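Local coordinates for oxaloacetate acetyl hydrolase (Cryphonectria parasitica, PDB 3M0J), which belongs to the phosphoenolpyruvate phosphomutase family and has an alpha/beta barrel of the TIM-barrel class, built around a parallel sheet, at residues A[122-127]-A[168-173]; A[220-225]-A[242-247]. All coordinates share one frame; numbering follows the deposited sequence.

Interaction 1 of 2, residues A[122-127]-A[168-173]; sequences LEDQIL and RTDALQ. With OAF (2,2-difluoro-3,3-dihydroxybutanedioic acid), chain B.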
loop_
_atom_site.group_PDB
_atom_site.type_symbol
_atom_site.label_atom_id
_atom_site.label_comp_id
_atom_site.label_asym_id
_atom_site.label_seq_id
_atom_site.Cartn_x
_atom_site.Cartn_y
_atom_site.Cartn_z
ATOM N N LEU A 122 -13.724 -18.676 -4.328
ATOM C CA LEU A 122 -13.179 -19.017 -3.021
ATOM C C LEU A 122 -13.018 -20.534 -2.986
ATOM O O LEU A 122 -13.979 -21.256 -3.244
ATOM C CB LEU A 122 -14.158 -18.543 -1.935
ATOM C CG LEU A 122 -13.999 -19.024 -0.496
ATOM C CD1 LEU A 122 -12.616 -18.683 0.015
ATOM C CD2 LEU A 122 -15.074 -18.379 0.366
ATOM N N GLU A 123 -11.805 -21.005 -2.682
ATOM C CA GLU A 123 -11.448 -22.411 -2.836
ATOM C C GLU A 123 -11.238 -23.144 -1.514
ATOM O O GLU A 123 -11.259 -22.543 -0.428
ATOM C CB GLU A 123 -10.206 -22.555 -3.723
ATOM C CG GLU A 123 -8.955 -21.959 -3.104
ATOM C CD GLU A 123 -7.910 -21.558 -4.148
ATOM O OE1 GLU A 123 -8.297 -20.959 -5.175
ATOM O OE2 GLU A 123 -6.709 -21.837 -3.929
ATOM N N ASP A 124 -11.088 -24.459 -1.628
ATOM C CA ASP A 124 -10.929 -25.331 -0.481
ATOM C C ASP A 124 -9.485 -25.798 -0.272
ATOM O O ASP A 124 -9.245 -26.748 0.466
ATOM C CB ASP A 124 -11.865 -26.536 -0.599
ATOM C CG ASP A 124 -11.644 -27.323 -1.866
ATOM O OD1 ASP A 124 -10.863 -26.867 -2.736
ATOM O OD2 ASP A 124 -12.250 -28.408 -1.997
ATOM N N GLN A 125 -8.524 -25.135 -0.910
ATOM C CA GLN A 125 -7.120 -25.472 -0.680
ATOM C C GLN A 125 -6.689 -25.167 0.755
ATOM O O GLN A 125 -7.276 -24.304 1.421
ATOM C CB GLN A 125 -6.221 -24.738 -1.677
ATOM C CG GLN A 125 -6.389 -25.213 -3.114
ATOM C CD GLN A 125 -5.235 -24.799 -4.004
ATOM O OE1 GLN A 125 -5.435 -24.259 -5.099
ATOM N NE2 GLN A 125 -4.022 -25.033 -3.539
ATOM N N ILE A 126 -5.672 -25.874 1.240
ATOM C CA ILE A 126 -5.070 -25.479 2.504
ATOM C C ILE A 126 -4.493 -24.077 2.335
ATOM O O ILE A 126 -4.225 -23.643 1.216
ATOM C CB ILE A 126 -3.978 -26.459 2.959
ATOM C CG1 ILE A 126 -2.846 -26.489 1.931
ATOM C CG2 ILE A 126 -4.575 -27.859 3.156
ATOM C CD1 ILE A 126 -1.622 -27.218 2.424
ATOM N N LEU A 127 -4.348 -23.356 3.439
ATOM C CA LEU A 127 -3.930 -21.968 3.378
ATOM C C LEU A 127 -2.612 -21.769 2.642
ATOM O O LEU A 127 -2.438 -20.787 1.926
ATOM C CB LEU A 127 -3.836 -21.370 4.780
ATOM C CG LEU A 127 -5.171 -21.071 5.457
ATOM C CD1 LEU A 127 -4.926 -20.552 6.874
ATOM C CD2 LEU A 127 -5.965 -20.057 4.647
ATOM N N ARG A 168 -15.191 -22.632 -5.443
ATOM C CA ARG A 168 -14.232 -23.412 -6.199
ATOM C C ARG A 168 -13.777 -24.598 -5.369
ATOM O O ARG A 168 -13.493 -24.454 -4.183
ATOM C CB ARG A 168 -13.032 -22.538 -6.555
ATOM C CG ARG A 168 -11.835 -23.337 -7.065
ATOM C CD ARG A 168 -10.729 -22.399 -7.583
ATOM N NE ARG A 168 -9.433 -23.084 -7.610
ATOM C CZ ARG A 168 -8.351 -22.597 -8.217
ATOM N NH1 ARG A 168 -8.412 -21.442 -8.894
ATOM N NH2 ARG A 168 -7.203 -23.265 -8.150
ATOM N N THR A 169 -13.703 -25.768 -5.998
ATOM C CA THR A 169 -13.076 -26.917 -5.350
ATOM C C THR A 169 -11.877 -27.418 -6.131
ATOM O O THR A 169 -11.946 -27.652 -7.341
ATOM C CB THR A 169 -14.051 -28.092 -5.069
ATOM O OG1 THR A 169 -13.326 -29.139 -4.411
ATOM C CG2 THR A 169 -14.634 -28.634 -6.368
ATOM N N ASP A 170 -10.775 -27.562 -5.403
ATOM C CA ASP A 170 -9.525 -28.098 -5.917
ATOM C C ASP A 170 -9.361 -29.567 -5.550
ATOM O O ASP A 170 -8.256 -30.101 -5.605
ATOM C CB ASP A 170 -8.391 -27.281 -5.320
ATOM C CG ASP A 170 -8.202 -25.976 -6.050
ATOM O OD1 ASP A 170 -7.588 -26.012 -7.127
ATOM O OD2 ASP A 170 -8.698 -24.935 -5.585
ATOM N N ALA A 171 -10.464 -30.213 -5.176
ATOM C CA ALA A 171 -10.408 -31.559 -4.606
ATOM C C ALA A 171 -10.207 -32.675 -5.624
ATOM O O ALA A 171 -9.903 -33.807 -5.248
ATOM C CB ALA A 171 -11.660 -31.830 -3.782
ATOM N N LEU A 172 -10.362 -32.372 -6.908
ATOM C CA LEU A 172 -10.281 -33.425 -7.918
ATOM C C LEU A 172 -8.935 -34.139 -7.839
ATOM O O LEU A 172 -8.877 -35.372 -7.775
ATOM C CB LEU A 172 -10.531 -32.869 -9.322
ATOM C CG LEU A 172 -10.558 -33.911 -10.443
ATOM C CD1 LEU A 172 -11.615 -34.958 -10.151
ATOM C CD2 LEU A 172 -10.799 -33.262 -11.798
ATOM N N GLN A 173 -7.852 -33.368 -7.833
ATOM C CA GLN A 173 -6.506 -33.940 -7.869
ATOM C C GLN A 173 -6.292 -35.012 -6.801
ATOM O O GLN A 173 -5.756 -36.077 -7.093
ATOM C CB GLN A 173 -5.441 -32.837 -7.737
ATOM C CG GLN A 173 -4.000 -33.310 -7.969
ATOM C CD GLN A 173 -2.990 -32.186 -7.765
ATOM O OE1 GLN A 173 -2.890 -31.271 -8.582
ATOM N NE2 GLN A 173 -2.251 -32.247 -6.667
HETATM O O2 OAF B . -5.547 -17.416 -12.361
HETATM C C1 OAF B . -5.672 -17.943 -11.299
HETATM O O1 OAF B . -5.041 -17.420 -10.178
HETATM C C2 OAF B . -6.332 -19.319 -11.175
HETATM O O4 OAF B . -7.469 -19.390 -12.011
HETATM O O3 OAF B . -6.758 -19.515 -9.854
HETATM C C3 OAF B . -5.252 -20.351 -11.587
HETATM F F1 OAF B . -5.159 -20.391 -12.953
HETATM F F2 OAF B . -4.021 -20.045 -11.083
HETATM C C4 OAF B . -5.630 -21.717 -11.034
HETATM O O5 OAF B . -5.232 -22.063 -9.965
HETATM O O6 OAF B . -6.322 -22.579 -11.882
#
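Asp124 takes hold of Thr169 and Asp170 with both of its carboxylate oxygens. OD1 of Asp124 accepts the backbone N of Asp170 at 2.8 Å in an almost straight bond (178° at the hydrogen). OD2 of Asp124 accepts a hydrogen bond from Thr169 OG1 at 2.7 Å, from a position 34° out of the carboxylate plane, and also pairs with Arg183. CG of Asp124 sits between the backbone N and the carbonyl carbon (chi1 57°), which swings the carboxylate across to the Thr169 side chain. The same Thr169 OG1 accepts from the backbone N of Ala171 and closes an ST turn. Upstream, Arg168 N gives its hydrogen to Leu122 O. This bond joins the neighbouring parallel strands 119-122 and 164-169, and the rest of the contact lies at their C-terminal ends, the end where TIM-type barrels carry their active sites. The extended Arg168 side chain reaches the bound OAF there. Its NH1 donates to OAF O3 at 2.7 Å and its NH2 to OAF O5 at 2.9 Å. Asp170 holds the guanidinium side-on: Arg168 NE meets Asp170 OD2 at 2.8 Å, and Arg168 NH2 reaches the syn lone pair of Asp170 OD1 at 3.0 Å. Lys137 is a second partner of Asp170 OD1. Glu123 runs alongside Arg168 and lays OE1 over one guanidinium face, 3.4 Å from Arg168 NE. This is a salt bridge of charges alone, since no N-H points at the oxygen. Glu123 OE2 is paired instead with Lys129.

Interaction 2 of 2, residues A[220-225]-A[242-247]; sequences LNSVEN and RIMIFS. With CA (calcium ion), chain D; OAF (2,2-difluoro-3,3-dihydroxybutanedioic acid), chain B.
A beta-alpha-beta crossover of the TIM-type barrel brings strands 219-222 and 243-246 together through helix 233-239, and the C-terminal ends of both strands reach the OAF site. The strands are parallel; their segment axes come within 4.8 Å and are inclined by 20°. Leu220 pairs with Met244, Asn221 with Ile245 and Ser222 with Phe246. Leu220 N donates to Ile243 O, and Leu220 O accepts Ile245 N. Ser222 N then donates to Ile245 O, and Ser222 O accepts Ser247 N at 3.1 Å.

On one face, Leu220 and Met244 lie side by side, with Leu220 CD2 3.6 Å from Met244 CE. The extended methionine chain carries CE onward to Ser222 CB. Ala236 of helix 233-239 touches both Leu220 and Met244. Phe246 CD1 lies 3.8 Å from Ser222 OG, and the Phe246 side chain also packs on Leu265 of the second subunit.

The other face carries Asn221 and Ile245. CG1 of Ile245 passes 3.5 Å from Asn221 OD1. With Asn221 CG anti to N (chi1 176°), the amide leans forward along the strand, OD1 to Ser247 and ND2 to OAF. ND2 makes a weak, strongly bent bond to OAF O6 and a hydrogen bond to Glu198.

Beyond the strand, Glu224 OE2 and Asn225 OD1 each bind the calcium ion at 2.3 Å. Two waters and Thr273 and Asp275 of the second subunit complete its ligands, so the ion bridges two chains. Ser247 OG has two roles: it donates to Asn221 OD1 at 2.7 Å, 28° off the amide carbonyl plane, and accepts a hydrogen bond from OAF O4 at 2.7 Å.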
loop_
_atom_site.group_PDB
_atom_site.type_symbol
_atom_site.label_atom_id
_atom_site.label_comp_id
_atom_site.label_asym_id
_atom_site.label_seq_id
_atom_site.Cartn_x
_atom_site.Cartn_y
_atom_site.Cartn_z
ATOM N N LEU A 220 -16.271 -22.391 -15.841
ATOM C CA LEU A 220 -15.172 -23.194 -16.334
ATOM C C LEU A 220 -13.905 -22.366 -16.324
ATOM O O LEU A 220 -13.889 -21.279 -16.874
ATOM C CB LEU A 220 -15.477 -23.619 -17.764
ATOM C CG LEU A 220 -14.360 -24.332 -18.517
ATOM C CD1 LEU A 220 -14.025 -25.660 -17.803
ATOM C CD2 LEU A 220 -14.825 -24.571 -19.939
ATOM N N ASN A 221 -12.850 -22.869 -15.683
ATOM C CA ASN A 221 -11.581 -22.149 -15.652
ATOM C C ASN A 221 -10.604 -22.687 -16.697
ATOM O O ASN A 221 -9.979 -23.741 -16.518
ATOM C CB ASN A 221 -10.949 -22.213 -14.267
ATOM C CG ASN A 221 -9.574 -21.567 -14.224
ATOM O OD1 ASN A 221 -9.254 -20.727 -15.058
ATOM N ND2 ASN A 221 -8.750 -21.976 -13.268
ATOM N N SER A 222 -10.488 -21.970 -17.800
ATOM C CA SER A 222 -9.563 -22.353 -18.848
ATOM C C SER A 222 -8.179 -21.851 -18.477
ATOM O O SER A 222 -7.991 -20.660 -18.245
ATOM C CB SER A 222 -9.999 -21.755 -20.184
ATOM O OG SER A 222 -9.087 -22.117 -21.212
ATOM N N VAL A 223 -7.219 -22.761 -18.389
ATOM C CA VAL A 223 -5.848 -22.389 -18.056
ATOM C C VAL A 223 -4.980 -22.612 -19.280
ATOM O O VAL A 223 -4.697 -23.744 -19.644
ATOM C CB VAL A 223 -5.322 -23.196 -16.860
ATOM C CG1 VAL A 223 -3.856 -22.883 -16.599
ATOM C CG2 VAL A 223 -6.151 -22.878 -15.622
ATOM N N GLU A 224 -4.586 -21.520 -19.926
ATOM C CA GLU A 224 -3.861 -21.611 -21.186
ATOM C C GLU A 224 -2.552 -22.359 -21.004
ATOM O O GLU A 224 -1.737 -21.993 -20.158
ATOM C CB GLU A 224 -3.604 -20.221 -21.753
ATOM C CG GLU A 224 -2.709 -20.219 -22.999
ATOM C CD GLU A 224 -3.351 -20.870 -24.216
ATOM O OE1 GLU A 224 -4.515 -21.322 -24.144
ATOM O OE2 GLU A 224 -2.685 -20.921 -25.267
ATOM N N ASN A 225 -2.367 -23.412 -21.800
ATOM C CA ASN A 225 -1.135 -24.199 -21.774
ATOM C C ASN A 225 -0.950 -24.977 -20.482
ATOM O O ASN A 225 0.168 -25.367 -20.143
ATOM C CB ASN A 225 0.063 -23.297 -22.047
ATOM C CG ASN A 225 0.021 -22.733 -23.432
ATOM O OD1 ASN A 225 -0.597 -23.325 -24.294
ATOM N ND2 ASN A 225 0.646 -21.584 -23.657
ATOM N N ARG A 242 -21.997 -21.419 -17.558
ATOM C CA ARG A 242 -22.575 -20.073 -17.588
ATOM C C ARG A 242 -21.498 -18.994 -17.568
ATOM O O ARG A 242 -21.721 -17.867 -18.017
ATOM C CB ARG A 242 -23.563 -19.852 -16.438
ATOM C CG ARG A 242 -24.865 -20.648 -16.582
ATOM C CD ARG A 242 -25.605 -20.258 -17.871
ATOM N NE ARG A 242 -25.451 -18.841 -18.209
ATOM C CZ ARG A 242 -26.169 -17.861 -17.673
ATOM N NH1 ARG A 242 -27.105 -18.139 -16.777
ATOM N NH2 ARG A 242 -25.951 -16.598 -18.033
ATOM N N ILE A 243 -20.333 -19.334 -17.029
ATOM C CA ILE A 243 -19.211 -18.401 -17.028
ATOM C C ILE A 243 -17.975 -19.165 -17.466
ATOM O O ILE A 243 -17.819 -20.353 -17.141
ATOM C CB ILE A 243 -18.951 -17.793 -15.629
ATOM C CG1 ILE A 243 -20.223 -17.162 -15.060
ATOM C CG2 ILE A 243 -17.848 -16.738 -15.709
ATOM C CD1 ILE A 243 -20.082 -16.725 -13.607
ATOM N N MET A 244 -17.096 -18.501 -18.202
ATOM C CA MET A 244 -15.828 -19.119 -18.557
ATOM C C MET A 244 -14.735 -18.072 -18.406
ATOM O O MET A 244 -14.804 -16.998 -19.010
ATOM C CB MET A 244 -15.885 -19.644 -19.993
ATOM C CG MET A 244 -14.622 -20.366 -20.447
ATOM S SD MET A 244 -14.893 -21.143 -22.060
ATOM C CE MET A 244 -13.407 -22.114 -22.221
ATOM N N ILE A 245 -13.740 -18.376 -17.585
ATOM C CA ILE A 245 -12.632 -17.451 -17.361
ATOM C C ILE A 245 -11.381 -18.012 -18.008
ATOM O O ILE A 245 -11.219 -19.234 -18.129
ATOM C CB ILE A 245 -12.394 -17.160 -15.870
ATOM C CG1 ILE A 245 -11.852 -18.392 -15.138
ATOM C CG2 ILE A 245 -13.689 -16.682 -15.205
ATOM C CD1 ILE A 245 -11.618 -18.138 -13.656
ATOM N N PHE A 246 -10.510 -17.112 -18.455
ATOM C CA PHE A 246 -9.305 -17.493 -19.171
ATOM C C PHE A 246 -8.128 -16.964 -18.388
ATOM O O PHE A 246 -7.608 -15.894 -18.668
ATOM C CB PHE A 246 -9.343 -16.940 -20.591
ATOM C CG PHE A 246 -10.377 -17.598 -21.445
ATOM C CD1 PHE A 246 -10.026 -18.623 -22.304
ATOM C CD2 PHE A 246 -11.707 -17.237 -21.337
ATOM C CE1 PHE A 246 -10.985 -19.266 -23.067
ATOM C CE2 PHE A 246 -12.668 -17.858 -22.103
ATOM C CZ PHE A 246 -12.310 -18.875 -22.965
ATOM N N SER A 247 -7.724 -17.732 -17.385
ATOM C CA SER A 247 -6.803 -17.248 -16.360
ATOM C C SER A 247 -5.489 -16.672 -16.869
ATOM O O SER A 247 -4.998 -15.686 -16.324
ATOM C CB SER A 247 -6.515 -18.368 -15.368
ATOM O OG SER A 247 -7.662 -18.597 -14.580
HETATM CA CA CA D . -1.549 -22.601 -26.297
HETATM O O2 OAF B . -5.547 -17.416 -12.361
HETATM C C1 OAF B . -5.672 -17.943 -11.299
HETATM O O1 OAF B . -5.041 -17.420 -10.178
HETATM C C2 OAF B . -6.332 -19.319 -11.175
HETATM O O4 OAF B . -7.469 -19.390 -12.011
HETATM O O3 OAF B . -6.758 -19.515 -9.854
HETATM C C3 OAF B . -5.252 -20.351 -11.587
HETATM F F1 OAF B . -5.159 -20.391 -12.953
HETATM F F2 OAF B . -4.021 -20.045 -11.083
HETATM C C4 OAF B . -5.630 -21.717 -11.034
HETATM O O5 OAF B . -5.232 -22.063 -9.965
HETATM O O6 OAF B . -6.322 -22.579 -11.882
HETATM O O HOH W 1 -2.342 -22.273 -28.569
HETATM O O HOH W 2 -3.302 -24.140 -26.003
#

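How the interactions relate
From the N terminus, the chain first closes interaction 1, where the loop after strand 119-122 meets the end of strand 164-169. The intervening chain includes helix 142-158. Interaction 2 follows in series and closes the shorter crossover from strand 219-222 through helix 233-239 to strand 243-246. The two neither nest nor cross. Both reach the same parallel sheet, and their centres are about 16 Å apart. Their nearest atoms stay about 4 Å from each other, with no direct touch. OAF is bound by residues of both contacts. Interaction 2 also reaches the subunit boundary, through calcium.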